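Long-range contact in phosphodiesterase (Candida albicans, PDB 6CPU), which is a phosphodiesterase, with a largely helical domain of the HD superfamily that holds a zinc and a magnesium ion: residues A[471-482]-A[508-518]. Residues are numbered along the deposited sequence; the frame is centred on the assembly and turned at random.
Sequences RVSAQWAMVLSR and YDDVPHELREI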
loop_
_atom_site.group_PDB
_atom_site.type_symbol
_atom_site.label_atom_id
_atom_site.label_comp_id
_atom_site.label_asym_id
_atom_site.label_seq_id
_atom_site.Cartn_x
_atom_site.Cartn_y
_atom_site.Cartn_z
ATOM N N ARG A 471 -12.009 -17.857 -8.304
ATOM C CA ARG A 471 -11.632 -17.049 -9.461
ATOM C C ARG A 471 -10.725 -15.876 -9.061
ATOM O O ARG A 471 -9.719 -15.598 -9.724
ATOM C CB ARG A 471 -12.875 -16.507 -10.162
ATOM C CG ARG A 471 -12.621 -15.949 -11.554
ATOM C CD ARG A 471 -13.925 -15.439 -12.155
ATOM N NE ARG A 471 -14.510 -14.428 -11.278
ATOM C CZ ARG A 471 -14.102 -13.163 -11.203
ATOM N NH1 ARG A 471 -13.117 -12.713 -11.974
ATOM N NH2 ARG A 471 -14.692 -12.338 -10.351
ATOM N N VAL A 472 -11.102 -15.193 -7.986
ATOM C CA VAL A 472 -10.331 -14.052 -7.479
ATOM C C VAL A 472 -9.000 -14.544 -6.916
ATOM O O VAL A 472 -7.968 -13.898 -7.095
ATOM C CB VAL A 472 -11.109 -13.288 -6.386
ATOM C CG1 VAL A 472 -10.235 -12.215 -5.735
ATOM C CG2 VAL A 472 -12.372 -12.664 -6.970
ATOM N N SER A 473 -9.039 -15.688 -6.231
ATOM C CA SER A 473 -7.842 -16.276 -5.636
ATOM C C SER A 473 -6.821 -16.581 -6.708
ATOM O O SER A 473 -5.629 -16.356 -6.512
ATOM C CB SER A 473 -8.201 -17.537 -4.841
ATOM O OG SER A 473 -7.094 -18.035 -4.103
ATOM N N ALA A 474 -7.288 -17.070 -7.854
ATOM C CA ALA A 474 -6.410 -17.381 -8.976
ATOM C C ALA A 474 -5.799 -16.134 -9.608
ATOM O O ALA A 474 -4.651 -16.165 -10.038
ATOM C CB ALA A 474 -7.162 -18.170 -10.041
ATOM N N GLN A 475 -6.573 -15.057 -9.696
ATOM C CA GLN A 475 -6.063 -13.792 -10.256
ATOM C C GLN A 475 -4.882 -13.291 -9.425
ATOM O O GLN A 475 -3.876 -12.866 -9.972
ATOM C CB GLN A 475 -7.162 -12.727 -10.278
ATOM C CG GLN A 475 -8.241 -12.962 -11.325
ATOM C CD GLN A 475 -9.316 -11.898 -11.299
ATOM O OE1 GLN A 475 -9.742 -11.453 -10.231
ATOM N NE2 GLN A 475 -9.776 -11.501 -12.470
ATOM N N TRP A 476 -5.021 -13.355 -8.107
ATOM C CA TRP A 476 -3.940 -12.985 -7.182
ATOM C C TRP A 476 -2.714 -13.880 -7.358
ATOM O O TRP A 476 -1.590 -13.403 -7.356
ATOM C CB TRP A 476 -4.420 -13.056 -5.734
ATOM C CG TRP A 476 -5.240 -11.880 -5.309
ATOM C CD1 TRP A 476 -6.567 -11.868 -4.970
ATOM C CD2 TRP A 476 -4.782 -10.537 -5.170
ATOM N NE1 TRP A 476 -6.960 -10.595 -4.629
ATOM C CE2 TRP A 476 -5.883 -9.759 -4.746
ATOM C CE3 TRP A 476 -3.547 -9.913 -5.369
ATOM C CZ2 TRP A 476 -5.783 -8.387 -4.518
ATOM C CZ3 TRP A 476 -3.451 -8.542 -5.136
ATOM C CH2 TRP A 476 -4.564 -7.799 -4.727
ATOM N N ALA A 477 -2.936 -15.187 -7.512
ATOM C CA ALA A 477 -1.839 -16.130 -7.716
ATOM C C ALA A 477 -1.016 -15.774 -8.938
ATOM O O ALA A 477 0.209 -15.910 -8.943
ATOM C CB ALA A 477 -2.375 -17.555 -7.841
ATOM N N MET A 478 -1.694 -15.329 -9.986
ATOM C CA MET A 478 -1.038 -14.897 -11.196
ATOM C C MET A 478 -0.136 -13.670 -10.999
ATOM O O MET A 478 1.000 -13.647 -11.472
ATOM C CB MET A 478 -2.094 -14.577 -12.253
ATOM C CG MET A 478 -1.537 -13.953 -13.508
ATOM S SD MET A 478 -2.696 -14.143 -14.869
ATOM C CE MET A 478 -1.817 -13.277 -16.154
ATOM N N VAL A 479 -0.650 -12.630 -10.350
ATOM C CA VAL A 479 0.171 -11.424 -10.168
ATOM C C VAL A 479 1.317 -11.676 -9.172
ATOM O O VAL A 479 2.414 -11.151 -9.359
ATOM C CB VAL A 479 -0.671 -10.168 -9.834
ATOM C CG1 VAL A 479 -1.702 -9.941 -10.943
ATOM C CG2 VAL A 479 -1.341 -10.268 -8.473
ATOM N N LEU A 480 1.082 -12.515 -8.164
ATOM C CA LEU A 480 2.135 -12.922 -7.231
ATOM C C LEU A 480 3.265 -13.641 -7.975
ATOM O O LEU A 480 4.436 -13.365 -7.736
ATOM C CB LEU A 480 1.574 -13.789 -6.085
ATOM C CG LEU A 480 2.551 -14.163 -4.945
ATOM C CD1 LEU A 480 3.154 -12.928 -4.283
ATOM C CD2 LEU A 480 1.880 -15.022 -3.889
ATOM N N SER A 481 2.915 -14.527 -8.907
ATOM C CA SER A 481 3.919 -15.159 -9.774
ATOM C C SER A 481 4.699 -14.184 -10.649
ATOM O O SER A 481 5.889 -14.395 -10.899
ATOM C CB SER A 481 3.277 -16.244 -10.654
ATOM O OG SER A 481 2.562 -17.147 -9.837
ATOM N N ARG A 482 4.053 -13.120 -11.134
ATOM C CA ARG A 482 4.771 -12.134 -11.936
ATOM C C ARG A 482 5.881 -11.476 -11.109
ATOM O O ARG A 482 7.000 -11.295 -11.604
ATOM C CB ARG A 482 3.846 -11.044 -12.481
ATOM C CG ARG A 482 2.848 -11.513 -13.516
ATOM C CD ARG A 482 1.866 -10.412 -13.832
ATOM N NE ARG A 482 1.062 -10.686 -15.027
ATOM C CZ ARG A 482 0.161 -9.845 -15.528
ATOM N NH1 ARG A 482 -0.061 -8.666 -14.943
ATOM N NH2 ARG A 482 -0.527 -10.184 -16.624
ATOM N N TYR A 508 2.931 -5.911 -19.101
ATOM C CA TYR A 508 2.102 -7.083 -18.867
ATOM C C TYR A 508 0.739 -6.925 -19.524
ATOM O O TYR A 508 0.171 -5.833 -19.543
ATOM C CB TYR A 508 1.906 -7.312 -17.370
ATOM C CG TYR A 508 3.171 -7.703 -16.650
ATOM C CD1 TYR A 508 3.672 -8.998 -16.734
ATOM C CD2 TYR A 508 3.895 -6.768 -15.918
ATOM C CE1 TYR A 508 4.841 -9.360 -16.079
ATOM C CE2 TYR A 508 5.057 -7.120 -15.262
ATOM C CZ TYR A 508 5.531 -8.418 -15.348
ATOM O OH TYR A 508 6.696 -8.774 -14.700
ATOM N N ASP A 509 0.225 -8.023 -20.069
ATOM C CA ASP A 509 -1.167 -8.063 -20.508
ATOM C C ASP A 509 -2.083 -8.015 -19.301
ATOM O O ASP A 509 -1.686 -8.347 -18.176
ATOM C CB ASP A 509 -1.446 -9.330 -21.323
ATOM C CG ASP A 509 -0.796 -9.296 -22.688
ATOM O OD1 ASP A 509 -0.396 -8.205 -23.135
ATOM O OD2 ASP A 509 -0.691 -10.360 -23.327
ATOM N N ASP A 510 -3.325 -7.610 -19.543
ATOM C CA ASP A 510 -4.332 -7.561 -18.495
ATOM C C ASP A 510 -4.467 -8.927 -17.859
ATOM O O ASP A 510 -4.288 -9.942 -18.522
ATOM C CB ASP A 510 -5.687 -7.127 -19.065
ATOM C CG ASP A 510 -5.628 -5.771 -19.740
ATOM O OD1 ASP A 510 -4.722 -4.976 -19.397
ATOM O OD2 ASP A 510 -6.476 -5.505 -20.621
ATOM N N VAL A 511 -4.758 -8.941 -16.567
ATOM C CA VAL A 511 -5.052 -10.169 -15.855
ATOM C C VAL A 511 -6.396 -10.675 -16.379
ATOM O O VAL A 511 -7.350 -9.905 -16.435
ATOM C CB VAL A 511 -5.132 -9.930 -14.336
ATOM C CG1 VAL A 511 -5.659 -11.167 -13.617
ATOM C CG2 VAL A 511 -3.759 -9.522 -13.791
ATOM N N PRO A 512 -6.480 -11.962 -16.770
ATOM C CA PRO A 512 -7.765 -12.445 -17.306
ATOM C C PRO A 512 -8.902 -12.436 -16.291
ATOM O O PRO A 512 -8.671 -12.628 -15.098
ATOM C CB PRO A 512 -7.451 -13.883 -17.734
ATOM C CG PRO A 512 -5.973 -13.912 -17.926
ATOM C CD PRO A 512 -5.428 -12.986 -16.883
ATOM N N HIS A 513 -10.123 -12.216 -16.774
ATOM C CA HIS A 513 -11.306 -12.248 -15.918
ATOM C C HIS A 513 -11.680 -13.677 -15.512
ATOM O O HIS A 513 -12.087 -13.915 -14.378
ATOM C CB HIS A 513 -12.495 -11.581 -16.613
ATOM C CG HIS A 513 -13.681 -11.383 -15.720
ATOM N ND1 HIS A 513 -13.916 -10.207 -15.041
ATOM C CD2 HIS A 513 -14.696 -12.217 -15.388
ATOM C CE1 HIS A 513 -15.025 -10.322 -14.332
ATOM N NE2 HIS A 513 -15.516 -11.534 -14.524
ATOM N N GLU A 514 -11.542 -14.619 -16.443
ATOM C CA GLU A 514 -12.029 -15.978 -16.239
ATOM C C GLU A 514 -10.917 -16.934 -15.823
ATOM O O GLU A 514 -9.828 -16.931 -16.406
ATOM C CB GLU A 514 -12.694 -16.506 -17.518
ATOM C CG GLU A 514 -13.809 -15.629 -18.078
ATOM C CD GLU A 514 -14.984 -15.437 -17.126
ATOM O OE1 GLU A 514 -15.148 -16.220 -16.161
ATOM O OE2 GLU A 514 -15.759 -14.484 -17.355
ATOM N N LEU A 515 -11.215 -17.758 -14.822
ATOM C CA LEU A 515 -10.314 -18.809 -14.357
ATOM C C LEU A 515 -9.708 -19.612 -15.507
ATOM O O LEU A 515 -8.505 -19.877 -15.525
ATOM C CB LEU A 515 -11.064 -19.744 -13.401
ATOM C CG LEU A 515 -10.279 -20.869 -12.719
ATOM C CD1 LEU A 515 -9.005 -20.356 -12.061
ATOM C CD2 LEU A 515 -11.169 -21.561 -11.698
ATOM N N ARG A 516 -10.549 -19.981 -16.470
ATOM C CA ARG A 516 -10.126 -20.772 -17.625
ATOM C C ARG A 516 -8.906 -20.165 -18.323
ATOM O O ARG A 516 -7.904 -20.856 -18.533
ATOM C CB ARG A 516 -11.286 -20.910 -18.622
ATOM C CG ARG A 516 -11.069 -21.943 -19.715
ATOM C CD ARG A 516 -12.274 -22.018 -20.641
ATOM N NE ARG A 516 -12.115 -23.051 -21.666
ATOM C CZ ARG A 516 -12.956 -23.254 -22.682
ATOM N NH1 ARG A 516 -14.038 -22.494 -22.835
ATOM N NH2 ARG A 516 -12.709 -24.224 -23.556
ATOM N N GLU A 517 -8.981 -18.881 -18.670
ATOM C CA GLU A 517 -7.885 -18.238 -19.410
ATOM C C GLU A 517 -6.631 -18.076 -18.550
ATOM O O GLU A 517 -5.514 -18.083 -19.074
ATOM C CB GLU A 517 -8.304 -16.880 -19.983
ATOM C CG GLU A 517 -7.464 -16.458 -21.186
ATOM C CD GLU A 517 -7.497 -14.963 -21.463
ATOM O OE1 GLU A 517 -8.536 -14.322 -21.191
ATOM O OE2 GLU A 517 -6.477 -14.434 -21.964
ATOM N N ILE A 518 -6.820 -17.934 -17.237
ATOM C CA ILE A 518 -5.702 -17.849 -16.297
ATOM C C ILE A 518 -4.891 -19.148 -16.321
ATOM O O ILE A 518 -3.660 -19.121 -16.403
ATOM C CB ILE A 518 -6.182 -17.573 -14.848
ATOM C CG1 ILE A 518 -6.814 -16.179 -14.744
ATOM C CG2 ILE A 518 -5.021 -17.696 -13.864
ATOM C CD1 ILE A 518 -7.513 -15.919 -13.426
HETATM O O HOH W 1 -1.826 -6.388 -15.699
HETATM O O HOH W 2 7.245 -11.166 -14.438
#
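The side chain of Arg471, extended as far as CD, bends at chi3 (57°) so that its guanidinium lies flat on the imidazole of His513, the planes 10° apart and NH1 over the ring centre. From there NH1 also donates to His513 O, 2.9 Å away, along a lone pair in the carbonyl plane, while NE forms a salt bridge with Asp309; stack and bonds together fix the group's rotation. One turn on, Gln475 runs out extended beyond CG, and its NE2 gives an almost straight bond to Pro512 O at 3.1 Å (177° at the hydrogen). At the far end Arg482 reaches out straight, its CD over a face of the Tyr508 ring, 4.1 Å from the centroid, and its NH2 donates to Asp509 O at 2.7 Å. One water links Arg482 NH1 to the same carbonyl; Tyr508 OH is hydrogen-bonded to Glu486 OE2. Between these polar grips the filling is apolar: Val479 CG1 meets Val511 CG2 at 3.5 Å, Met478 crosses Pro512 at about a right angle, SD 3.6 Å from CD, and Ala474 CB touches Leu515 CD1 at 3.5 Å. Three side-chain donors of the helix thus grip the carbonyls of Asp509, Pro512 and His513, strapping the extended loop along helix 470-495 as it leads into helix 515-521 on the outer side of the all-helical phosphodiesterase domain.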